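Local coordinates for protein alpha-fucosidase GH29 (Fusarium graminearum, PDB 4PSR) that hydrolyses alpha-L-fucosides as a family 29 glycoside hydrolase, probably releasing alpha-1,6-linked fucose from the reducing-end N-acetylglucosamine of glycoprotein glycans, at residues I168-Q172 and K210-M214; A173-N177 and D226-D230; D331-N336 and T376-Y382; D404-T408 and V429-N433. Numbering follows the deposited sequence.

Contact 1: I168-Q172 and K210-M214; sequences IAMHQ and KHREM
Strand 168-170, extended (phi/psi near -125/125 at its ends), runs nearly antiparallel to helix 210-214, the segment axes at 165° and 10.9 Å apart. The CA register pairs Gln172 with Lys210 (8.5 Å), Met170 with His211 (8.0 Å) and Ile168 with Met214 (8.9 Å), and the CA-to-CB bonds of Ile168, Met170 and Gln172 point toward the helix, those of Ala169 and His171 away. Lys210 (mttt) lays its CD 4.0 Å from Gln172 CG; one water bridges Lys210 NZ to Gln172 O, 2.9 Å from each, and NZ also salt-bridges Glu125. His211, chi1 -90°, brings CE1 within 3.7 Å of Met170 CB, and Gln172 NE2 lies over one face of its ring, 3.4 Å from His211 CD2, while donating to Trp207 O. Met170 SD sits 5.4 Å from the His211 ring centroid, 54° off the normal. One turn on, Met214 (tmm) puts SD 3.7 Å from Ile168 CG2 and CE 3.9 Å from CG of Met170 (mmm). This buried 318 Å² seam, apolar around Ile168, Met170 and Met214 and polar toward Gln172 and Lys210, is the helix-on-strand layer of a (beta/alpha)8 TIM barrel, helix 200-218 lying in the crossover between strands 165-170 and 222-225.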
# COMPACT_ATOMS: atom_id res chain seq x y z
N ILE A 168 1.40 9.13 -8.45
CA ILE A 168 0.89 8.85 -9.79
C ILE A 168 0.99 7.34 -10.03
O ILE A 168 2.08 6.77 -9.85
CB ILE A 168 1.68 9.60 -10.89
CG1 ILE A 168 1.55 11.13 -10.73
CG2 ILE A 168 1.24 9.14 -12.29
CD1 ILE A 168 0.18 11.70 -11.08
N ALA A 169 -0.11 6.71 -10.41
CA ALA A 169 -0.13 5.27 -10.74
C ALA A 169 -0.07 5.06 -12.23
O ALA A 169 -0.79 5.69 -13.03
CB ALA A 169 -1.35 4.58 -10.12
N MET A 170 0.81 4.12 -12.60
CA MET A 170 1.12 3.79 -13.98
C MET A 170 1.03 2.28 -14.16
O MET A 170 1.70 1.54 -13.44
CB MET A 170 2.52 4.26 -14.33
CG MET A 170 2.72 5.76 -14.24
SD MET A 170 1.89 6.67 -15.55
CE MET A 170 3.01 6.32 -16.92
N HIS A 171 0.20 1.84 -15.10
CA HIS A 171 -0.02 0.41 -15.32
C HIS A 171 0.22 0.04 -16.81
O HIS A 171 -0.43 -0.85 -17.36
CB HIS A 171 -1.45 -0.05 -14.91
CG HIS A 171 -2.03 0.58 -13.66
ND1 HIS A 171 -2.63 -0.18 -12.67
CD2 HIS A 171 -2.17 1.87 -13.27
CE1 HIS A 171 -3.12 0.63 -11.74
NE2 HIS A 171 -2.86 1.88 -12.08
N GLN A 172 1.21 0.70 -17.42
CA GLN A 172 1.32 0.68 -18.87
C GLN A 172 2.16 -0.47 -19.44
O GLN A 172 2.22 -0.64 -20.65
CB GLN A 172 1.73 2.05 -19.42
CG GLN A 172 3.20 2.41 -19.46
CD GLN A 172 3.86 2.74 -18.13
OE1 GLN A 172 3.33 2.41 -17.06
NE2 GLN A 172 5.02 3.39 -18.18
N LYS A 210 6.73 7.30 -21.76
CA LYS A 210 5.54 7.69 -21.02
C LYS A 210 5.90 8.09 -19.59
O LYS A 210 5.46 9.15 -19.07
CB LYS A 210 4.51 6.55 -21.03
CG LYS A 210 3.74 6.42 -22.32
CD LYS A 210 2.96 5.11 -22.38
CE LYS A 210 1.98 5.07 -23.53
NZ LYS A 210 1.16 3.83 -23.44
N HIS A 211 6.66 7.25 -18.89
CA HIS A 211 7.13 7.61 -17.55
C HIS A 211 7.90 8.93 -17.52
O HIS A 211 7.64 9.79 -16.68
CB HIS A 211 8.08 6.56 -16.99
CG HIS A 211 7.45 5.46 -16.22
ND1 HIS A 211 6.45 5.68 -15.30
CD2 HIS A 211 7.73 4.13 -16.18
CE1 HIS A 211 6.15 4.53 -14.71
NE2 HIS A 211 6.92 3.58 -15.22
N ARG A 212 8.84 9.08 -18.44
CA ARG A 212 9.70 10.26 -18.48
C ARG A 212 8.89 11.55 -18.68
O ARG A 212 9.10 12.55 -17.99
CB ARG A 212 10.74 10.12 -19.60
CG ARG A 212 11.45 11.42 -19.94
CD ARG A 212 12.73 11.21 -20.72
NE ARG A 212 12.46 10.53 -21.97
CZ ARG A 212 13.36 10.32 -22.93
NH1 ARG A 212 12.99 9.68 -24.03
NH2 ARG A 212 14.60 10.74 -22.79
N GLU A 213 7.97 11.51 -19.63
CA GLU A 213 7.15 12.67 -19.99
C GLU A 213 6.25 13.01 -18.81
O GLU A 213 6.13 14.17 -18.40
CB GLU A 213 6.33 12.37 -21.24
CG GLU A 213 5.58 13.57 -21.81
CD GLU A 213 4.78 13.15 -23.01
OE1 GLU A 213 3.88 12.31 -22.82
OE2 GLU A 213 5.12 13.53 -24.17
N MET A 214 5.59 11.99 -18.24
CA MET A 214 4.69 12.22 -17.13
C MET A 214 5.45 12.79 -15.94
O MET A 214 4.99 13.74 -15.28
CB MET A 214 3.96 10.91 -16.73
CG MET A 214 3.10 11.00 -15.44
SD MET A 214 4.06 10.87 -13.91
CE MET A 214 4.59 9.16 -14.01
O HOH W 1 2.44 1.33 -22.73

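Contact 2: A173-N177 and D226-D230; sequences AYNYN and DFSLD. With FUL (beta-L-fucopyranose), chain M; MAN (alpha-D-mannopyranose), chain D.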
# COMPACT_ATOMS: atom_id res chain seq x y z
N ALA A 173 2.73 -1.31 -18.58
CA ALA A 173 3.44 -2.50 -19.05
C ALA A 173 2.51 -3.57 -19.58
O ALA A 173 2.80 -4.18 -20.64
CB ALA A 173 4.30 -3.08 -17.96
N TYR A 174 1.40 -3.86 -18.91
CA TYR A 174 0.57 -4.98 -19.34
C TYR A 174 -0.17 -4.65 -20.65
O TYR A 174 -0.59 -5.55 -21.40
CB TYR A 174 -0.39 -5.41 -18.23
CG TYR A 174 -1.24 -6.62 -18.51
CD1 TYR A 174 -0.71 -7.75 -19.14
CD2 TYR A 174 -2.55 -6.67 -18.09
CE1 TYR A 174 -1.50 -8.85 -19.37
CE2 TYR A 174 -3.35 -7.78 -18.32
CZ TYR A 174 -2.81 -8.88 -18.95
OH TYR A 174 -3.65 -9.96 -19.16
N ASN A 175 -0.25 -3.36 -20.96
CA ASN A 175 -0.84 -2.92 -22.22
C ASN A 175 -0.35 -3.69 -23.46
O ASN A 175 -1.17 -4.01 -24.33
CB ASN A 175 -0.57 -1.40 -22.40
CG ASN A 175 -0.97 -0.89 -23.75
OD1 ASN A 175 -0.11 -0.72 -24.62
ND2 ASN A 175 -2.27 -0.68 -23.96
N TYR A 176 0.94 -3.96 -23.52
CA TYR A 176 1.53 -4.65 -24.66
C TYR A 176 2.02 -6.03 -24.31
O TYR A 176 2.74 -6.65 -25.12
CB TYR A 176 2.65 -3.82 -25.29
CG TYR A 176 3.88 -3.52 -24.45
CD1 TYR A 176 3.92 -2.40 -23.60
CD2 TYR A 176 5.05 -4.29 -24.57
CE1 TYR A 176 5.04 -2.10 -22.89
CE2 TYR A 176 6.19 -3.99 -23.83
CZ TYR A 176 6.19 -2.88 -23.01
OH TYR A 176 7.31 -2.54 -22.30
N ASN A 177 1.67 -6.51 -23.11
CA ASN A 177 2.05 -7.85 -22.64
C ASN A 177 0.84 -8.75 -22.45
O ASN A 177 0.92 -9.74 -21.74
CB ASN A 177 2.90 -7.78 -21.36
CG ASN A 177 4.35 -7.49 -21.64
OD1 ASN A 177 5.07 -8.38 -22.12
ND2 ASN A 177 4.80 -6.29 -21.35
N ASP A 226 2.36 -1.00 -11.84
CA ASP A 226 1.70 -2.29 -11.84
C ASP A 226 2.62 -3.38 -12.41
O ASP A 226 3.74 -3.09 -12.80
CB ASP A 226 0.37 -2.22 -12.62
CG ASP A 226 -0.69 -3.14 -12.07
OD1 ASP A 226 -0.33 -4.07 -11.29
OD2 ASP A 226 -1.87 -2.97 -12.41
N PHE A 227 2.10 -4.59 -12.44
CA PHE A 227 2.84 -5.81 -12.81
C PHE A 227 3.22 -5.83 -14.29
O PHE A 227 2.89 -4.92 -15.05
CB PHE A 227 2.02 -7.05 -12.45
CG PHE A 227 0.95 -7.40 -13.44
CD1 PHE A 227 1.11 -8.46 -14.31
CD2 PHE A 227 -0.23 -6.68 -13.52
CE1 PHE A 227 0.12 -8.80 -15.24
CE2 PHE A 227 -1.22 -7.02 -14.45
CZ PHE A 227 -1.03 -8.09 -15.31
N SER A 228 3.89 -6.91 -14.69
CA SER A 228 4.43 -7.11 -16.05
C SER A 228 5.69 -6.28 -16.27
O SER A 228 6.07 -6.02 -17.42
CB SER A 228 3.39 -6.90 -17.15
OG SER A 228 3.89 -7.44 -18.37
N LEU A 229 6.37 -5.89 -15.20
CA LEU A 229 7.71 -5.34 -15.30
C LEU A 229 8.72 -6.49 -15.58
O LEU A 229 9.57 -6.38 -16.47
CB LEU A 229 8.10 -4.53 -14.04
CG LEU A 229 7.16 -3.35 -13.70
CD1 LEU A 229 7.70 -2.65 -12.49
CD2 LEU A 229 7.03 -2.38 -14.87
N ASP A 230 8.61 -7.55 -14.77
CA ASP A 230 9.29 -8.85 -15.05
C ASP A 230 8.57 -9.88 -14.20
O ASP A 230 9.06 -10.26 -13.12
CB ASP A 230 10.79 -8.79 -14.74
CG ASP A 230 11.55 -10.08 -15.13
OD1 ASP A 230 10.92 -10.90 -15.84
OD2 ASP A 230 12.74 -10.20 -14.71
C1 FUL M . -3.98 -4.84 -10.72
C2 FUL M . -4.66 -4.30 -11.97
O2 FUL M . -4.75 -5.29 -13.01
C3 FUL M . -6.03 -3.86 -11.54
O3 FUL M . -6.74 -3.42 -12.67
C4 FUL M . -5.85 -2.76 -10.53
O4 FUL M . -5.23 -1.64 -11.15
C5 FUL M . -5.01 -3.27 -9.37
C6 FUL M . -4.71 -2.21 -8.33
O5 FUL M . -3.76 -3.81 -9.79
O1 FUL M . -2.73 -5.36 -11.09
C1 MAN D . 15.52 -14.80 -17.49
C2 MAN D . 15.50 -13.29 -17.34
C3 MAN D . 14.36 -12.86 -16.42
C4 MAN D . 13.03 -13.51 -16.79
C5 MAN D . 13.20 -15.01 -17.03
C6 MAN D . 11.95 -15.70 -17.62
O2 MAN D . 15.23 -12.67 -18.59
O3 MAN D . 14.25 -11.46 -16.42
O4 MAN D . 12.13 -13.33 -15.71
O5 MAN D . 14.28 -15.24 -17.95
O6 MAN D . 11.48 -14.94 -18.73
O HOH W 2 2.97 -1.38 -15.12
O HOH W 3 1.00 -3.20 -16.04
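This is a buried loop-to-loop contact at the C-terminal end of the barrel, where the chain leaves strands 165-170 and 222-225. It rests on van der Waals packing and one firm water bridge, with a second, weak one. Ser228 comes closest along the backbone: its CA is 5.5 Å from that of Tyr174, and its OG lies 3.2 Å from Asn177 CB. Ala173 CB meets Ser228 O at 3.5 Å and Leu229 CD2 at 4.2 Å. In a TIM barrel these C-terminal loops carry the active site, and here Asp226 OD1 accepts a 2.7 Å hydrogen bond from O1 of the bound fucose, while also accepting one from Phe227 N (2.7 Å) and pairing with Lys272. Beside it, Phe227 CZ lies over one face of the Tyr174 ring, 3.5 Å from Tyr174 CD2; the rings are oblique, with planes at 46° and centroids 4.8 Å apart. Water 3 links Tyr174 N (3.0 Å) to Phe227 O (2.7 Å). Asn177 ND2 donates to Ala173 O at 3.0 Å, and Asn177 OD1 accepts from Arg200.

Contact 3: D331-N336 and T376-Y382; sequences DRVSKN and TRAWDIY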
# COMPACT_ATOMS: atom_id res chain seq x y z
N ASP A 331 -4.25 -2.30 10.75
CA ASP A 331 -3.55 -3.54 10.52
C ASP A 331 -2.30 -3.34 9.66
O ASP A 331 -1.23 -3.80 10.02
CB ASP A 331 -4.51 -4.55 9.90
CG ASP A 331 -3.93 -5.94 9.83
OD1 ASP A 331 -3.87 -6.62 10.88
OD2 ASP A 331 -3.57 -6.42 8.71
N ARG A 332 -2.43 -2.66 8.53
CA ARG A 332 -1.27 -2.48 7.64
C ARG A 332 -0.17 -1.69 8.32
O ARG A 332 1.00 -2.03 8.23
CB ARG A 332 -1.63 -1.80 6.32
CG ARG A 332 -2.79 -2.40 5.48
CD ARG A 332 -2.72 -3.91 5.32
NE ARG A 332 -3.63 -4.68 6.16
CZ ARG A 332 -4.91 -4.92 5.90
NH1 ARG A 332 -5.61 -5.65 6.78
NH2 ARG A 332 -5.51 -4.40 4.83
N VAL A 333 -0.55 -0.62 9.01
CA VAL A 333 0.43 0.24 9.65
C VAL A 333 1.17 -0.52 10.75
O VAL A 333 2.37 -0.35 10.92
CB VAL A 333 -0.23 1.51 10.17
CG1 VAL A 333 0.67 2.28 11.09
CG2 VAL A 333 -0.72 2.39 9.01
N SER A 334 0.45 -1.36 11.49
CA SER A 334 1.06 -2.15 12.57
C SER A 334 2.07 -3.17 12.04
O SER A 334 2.96 -3.63 12.77
CB SER A 334 -0.02 -2.87 13.39
OG SER A 334 -0.55 -4.02 12.73
N LYS A 335 1.92 -3.58 10.77
CA LYS A 335 2.80 -4.58 10.15
C LYS A 335 3.92 -3.97 9.32
O LYS A 335 4.58 -4.69 8.57
CB LYS A 335 1.94 -5.52 9.28
CG LYS A 335 1.03 -6.45 10.05
CD LYS A 335 0.02 -7.08 9.12
CE LYS A 335 -0.83 -8.16 9.80
NZ LYS A 335 -1.93 -8.62 8.89
N ASN A 336 4.15 -2.66 9.49
CA ASN A 336 5.28 -1.91 8.91
C ASN A 336 5.05 -1.48 7.48
O ASN A 336 6.01 -1.38 6.68
CB ASN A 336 6.61 -2.68 9.08
CG ASN A 336 7.84 -1.85 8.81
OD1 ASN A 336 7.99 -0.73 9.30
ND2 ASN A 336 8.77 -2.44 8.06
N THR A 376 4.41 7.31 13.36
CA THR A 376 4.76 6.17 14.21
C THR A 376 5.52 5.12 13.40
O THR A 376 5.66 5.23 12.18
CB THR A 376 3.51 5.48 14.85
OG1 THR A 376 2.72 4.81 13.84
CG2 THR A 376 2.64 6.46 15.64
N ARG A 377 6.03 4.12 14.09
CA ARG A 377 6.64 2.97 13.47
C ARG A 377 6.08 1.71 14.11
O ARG A 377 5.57 1.71 15.26
CB ARG A 377 8.16 3.00 13.66
CG ARG A 377 8.89 4.18 13.02
CD ARG A 377 8.81 4.11 11.50
NE ARG A 377 9.53 5.21 10.85
CZ ARG A 377 9.00 6.38 10.52
NH1 ARG A 377 7.72 6.68 10.75
NH2 ARG A 377 9.74 7.32 9.95
N ALA A 378 6.19 0.60 13.40
CA ALA A 378 5.76 -0.67 13.91
C ALA A 378 6.57 -1.06 15.13
O ALA A 378 7.76 -0.70 15.27
CB ALA A 378 5.93 -1.72 12.80
N TRP A 379 5.94 -1.81 16.02
CA TRP A 379 6.62 -2.44 17.15
C TRP A 379 7.29 -3.71 16.61
O TRP A 379 7.44 -3.83 15.41
CB TRP A 379 5.60 -2.76 18.23
CG TRP A 379 6.17 -2.99 19.60
CD1 TRP A 379 7.33 -2.47 20.11
CD2 TRP A 379 5.58 -3.77 20.65
NE1 TRP A 379 7.49 -2.89 21.42
CE2 TRP A 379 6.45 -3.70 21.76
CE3 TRP A 379 4.43 -4.55 20.73
CZ2 TRP A 379 6.18 -4.36 22.95
CZ3 TRP A 379 4.15 -5.19 21.94
CH2 TRP A 379 5.04 -5.09 23.03
N ASP A 380 7.70 -4.66 17.46
CA ASP A 380 8.22 -5.92 16.92
C ASP A 380 7.13 -6.98 16.81
O ASP A 380 7.36 -8.04 16.25
CB ASP A 380 9.43 -6.47 17.69
CG ASP A 380 10.67 -5.57 17.55
OD1 ASP A 380 10.99 -5.09 16.43
OD2 ASP A 380 11.31 -5.32 18.58
N ILE A 381 5.96 -6.70 17.38
CA ILE A 381 4.80 -7.57 17.30
C ILE A 381 3.65 -6.70 16.83
O ILE A 381 3.46 -5.61 17.36
CB ILE A 381 4.48 -8.18 18.69
CG1 ILE A 381 5.64 -9.09 19.14
CG2 ILE A 381 3.16 -8.96 18.65
CD1 ILE A 381 5.57 -9.48 20.61
N TYR A 382 2.92 -7.10 15.79
CA TYR A 382 1.96 -6.16 15.17
C TYR A 382 0.65 -6.02 15.95
O TYR A 382 -0.01 -5.00 15.88
CB TYR A 382 1.65 -6.49 13.71
CG TYR A 382 0.85 -7.72 13.51
CD1 TYR A 382 -0.53 -7.70 13.58
CD2 TYR A 382 1.49 -8.92 13.22
CE1 TYR A 382 -1.26 -8.88 13.40
CE2 TYR A 382 0.79 -10.06 13.04
CZ TYR A 382 -0.57 -10.04 13.12
OH TYR A 382 -1.25 -11.22 12.93
O HOH W 4 3.44 -2.87 15.34
O HOH W 5 6.48 1.19 10.58
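With chi1 at -71° and chi2 to chi4 all t, Lys335 extends across the Tyr382 ring: Lys335 CE stands 3.7 Å from the Tyr382 centroid, 12° off the normal (CH-pi), and Lys335 NZ is 4.9 Å from it at 23° (cation-pi). Lys335 NZ also forms a 2.7 Å salt bridge to Asp331 OD2, which Arg332 NH1 shares at 2.9 Å. Ser334, chi1 p, folds its OG back onto Asp331 O (2.8 Å), leaving its CB 3.3 Å from Tyr382 O. Here barrel helix 322-334 ends in a Schellman motif: Asn336, phi 83°, is its C-prime residue, Asn336 N bonds Val333 O at 3.2 Å and Gly337 N bonds Arg332 O. Segment 376-382, leading into the C-terminal beta domain, passes this helix end. Ala378 CB fits against it, 3.5 Å from Ser334 O and 3.9 Å from Asn336 CB. One water joins Ser334 O (2.7 Å) to Trp379 N (2.8 Å), another Asn336 OD1 (2.8 Å) to Ala378 N (2.9 Å), while Asn336 ND2 donates to Glu531.

Contact 4: D404-T408 and V429-N433; sequences DIRFT and VSVKN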
# COMPACT_ATOMS: atom_id res chain seq x y z
N ASP A 404 -9.52 -7.52 19.66
CA ASP A 404 -8.36 -7.32 18.78
C ASP A 404 -7.62 -6.04 19.13
O ASP A 404 -8.25 -5.01 19.37
CB ASP A 404 -8.80 -7.22 17.33
CG ASP A 404 -9.58 -8.43 16.88
OD1 ASP A 404 -8.98 -9.53 16.90
OD2 ASP A 404 -10.75 -8.25 16.45
N ILE A 405 -6.30 -6.12 19.20
CA ILE A 405 -5.47 -4.93 19.31
C ILE A 405 -4.36 -4.90 18.26
O ILE A 405 -3.86 -5.94 17.81
CB ILE A 405 -4.85 -4.76 20.73
CG1 ILE A 405 -4.07 -6.00 21.15
CG2 ILE A 405 -5.95 -4.43 21.74
CD1 ILE A 405 -3.37 -5.88 22.49
N ARG A 406 -4.00 -3.68 17.88
CA ARG A 406 -2.89 -3.42 16.96
C ARG A 406 -1.93 -2.43 17.64
O ARG A 406 -2.36 -1.47 18.29
CB ARG A 406 -3.37 -2.86 15.63
CG ARG A 406 -4.24 -3.86 14.83
CD ARG A 406 -3.45 -5.08 14.42
NE ARG A 406 -4.22 -6.03 13.61
CZ ARG A 406 -4.98 -6.99 14.10
NH1 ARG A 406 -5.13 -7.17 15.40
NH2 ARG A 406 -5.61 -7.81 13.26
N PHE A 407 -0.65 -2.66 17.49
CA PHE A 407 0.37 -1.85 18.15
C PHE A 407 1.05 -0.89 17.17
O PHE A 407 1.30 -1.24 16.00
CB PHE A 407 1.46 -2.77 18.70
CG PHE A 407 0.99 -3.76 19.74
CD1 PHE A 407 0.54 -3.32 20.99
CD2 PHE A 407 1.05 -5.11 19.49
CE1 PHE A 407 0.14 -4.24 21.95
CE2 PHE A 407 0.64 -6.03 20.45
CZ PHE A 407 0.20 -5.60 21.68
N THR A 408 1.42 0.29 17.66
CA THR A 408 2.35 1.17 16.96
C THR A 408 3.19 1.84 18.05
O THR A 408 2.81 1.79 19.23
CB THR A 408 1.63 2.27 16.15
OG1 THR A 408 0.68 2.93 16.99
CG2 THR A 408 0.92 1.71 14.91
N VAL A 429 -9.04 -4.26 28.69
CA VAL A 429 -8.13 -4.57 27.59
C VAL A 429 -6.97 -5.38 28.18
O VAL A 429 -6.28 -4.90 29.08
CB VAL A 429 -7.60 -3.29 26.92
CG1 VAL A 429 -6.64 -3.66 25.81
CG2 VAL A 429 -8.74 -2.44 26.36
N SER A 430 -6.77 -6.61 27.70
CA SER A 430 -5.69 -7.47 28.17
C SER A 430 -4.63 -7.60 27.08
O SER A 430 -4.90 -8.14 26.00
CB SER A 430 -6.20 -8.85 28.55
OG SER A 430 -7.07 -8.73 29.67
N VAL A 431 -3.43 -7.08 27.36
CA VAL A 431 -2.32 -7.09 26.41
C VAL A 431 -1.42 -8.27 26.73
O VAL A 431 -0.58 -8.20 27.64
CB VAL A 431 -1.54 -5.75 26.45
CG1 VAL A 431 -0.50 -5.70 25.34
CG2 VAL A 431 -2.50 -4.56 26.37
N LYS A 432 -1.56 -9.36 25.98
CA LYS A 432 -0.80 -10.57 26.29
C LYS A 432 0.70 -10.36 26.25
O LYS A 432 1.44 -10.96 27.04
CB LYS A 432 -1.19 -11.70 25.35
CG LYS A 432 -2.63 -12.15 25.52
CD LYS A 432 -2.97 -13.28 24.53
CE LYS A 432 -4.30 -13.95 24.87
NZ LYS A 432 -4.26 -14.64 26.19
N ASN A 433 1.17 -9.55 25.31
CA ASN A 433 2.60 -9.37 25.14
C ASN A 433 3.25 -8.46 26.16
O ASN A 433 4.44 -8.20 26.07
CB ASN A 433 2.94 -8.96 23.69
CG ASN A 433 2.82 -10.12 22.75
OD1 ASN A 433 3.63 -11.03 22.76
ND2 ASN A 433 1.77 -10.12 21.95
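Two antiparallel sheets of the C-terminal beta domain face each other here, strand 405-409 belonging to the six-stranded sheet and strand 428-431 to the three-stranded one. The evidence for face-to-face packing, as between the layers of a beta sandwich, is that the short strand axes approach only to 9.7 Å and cross at -58°, and that the contacts between the segments run mainly through side chains, burying 182 Å² in total. Ile405 contributes most, 53 Å². Its CB points toward the other strand and its chain (chi1 p, chi2 t) carries CD1 to 4.0 Å from Val431 CG1, while CG2 reaches Val429 CG1 at 4.2 Å. Phe407, two residues on and so on the same side of its strand, buries 42 Å². Val431 buries 39 Å² and touches both of these residues, its CG1 making the closest approach to each: 4.0 Å to Ile405 CD1 and 3.7 Å to Phe407 CZ. Glu384, on strand 383-384 at the edge of the larger sheet, borders the same cluster, and its carboxylate accepts hydrogen bonds from Lys432 N and Asn433 ND2. The Phe407 ring also meets Trp379 edge-to-face. Toward Val431 the ring offers its edge rather than a face: Val431 CG1 lies near the ring plane, beside Phe407 CZ.

In the fold
The four contacts form two pairs on opposite sides of the chain's centre. Contacts 1 and 2, their centres 12 Å apart, alternate along the sequence: contact 1 pairs strand 165-170 with helix 200-218, contact 2 the segments that follow strands 165-170 and 222-225. Met170 O to Asp226 N (3.1 Å) and His171 ND1 to Asp226 OD2 (2.9 Å) probably hydrogen-bond, joining the barrel wall to the fucose site. Contacts 3 and 4 come later, in series, with centres again 12 Å apart. The Asp331 OD1 to Arg406 NE salt bridge (2.8 Å) ties barrel helix 322-334 to the C-terminal beta domain. Between the pairs, centres lie 31 to 41 Å apart, so this domain junction is remote from the fucose site.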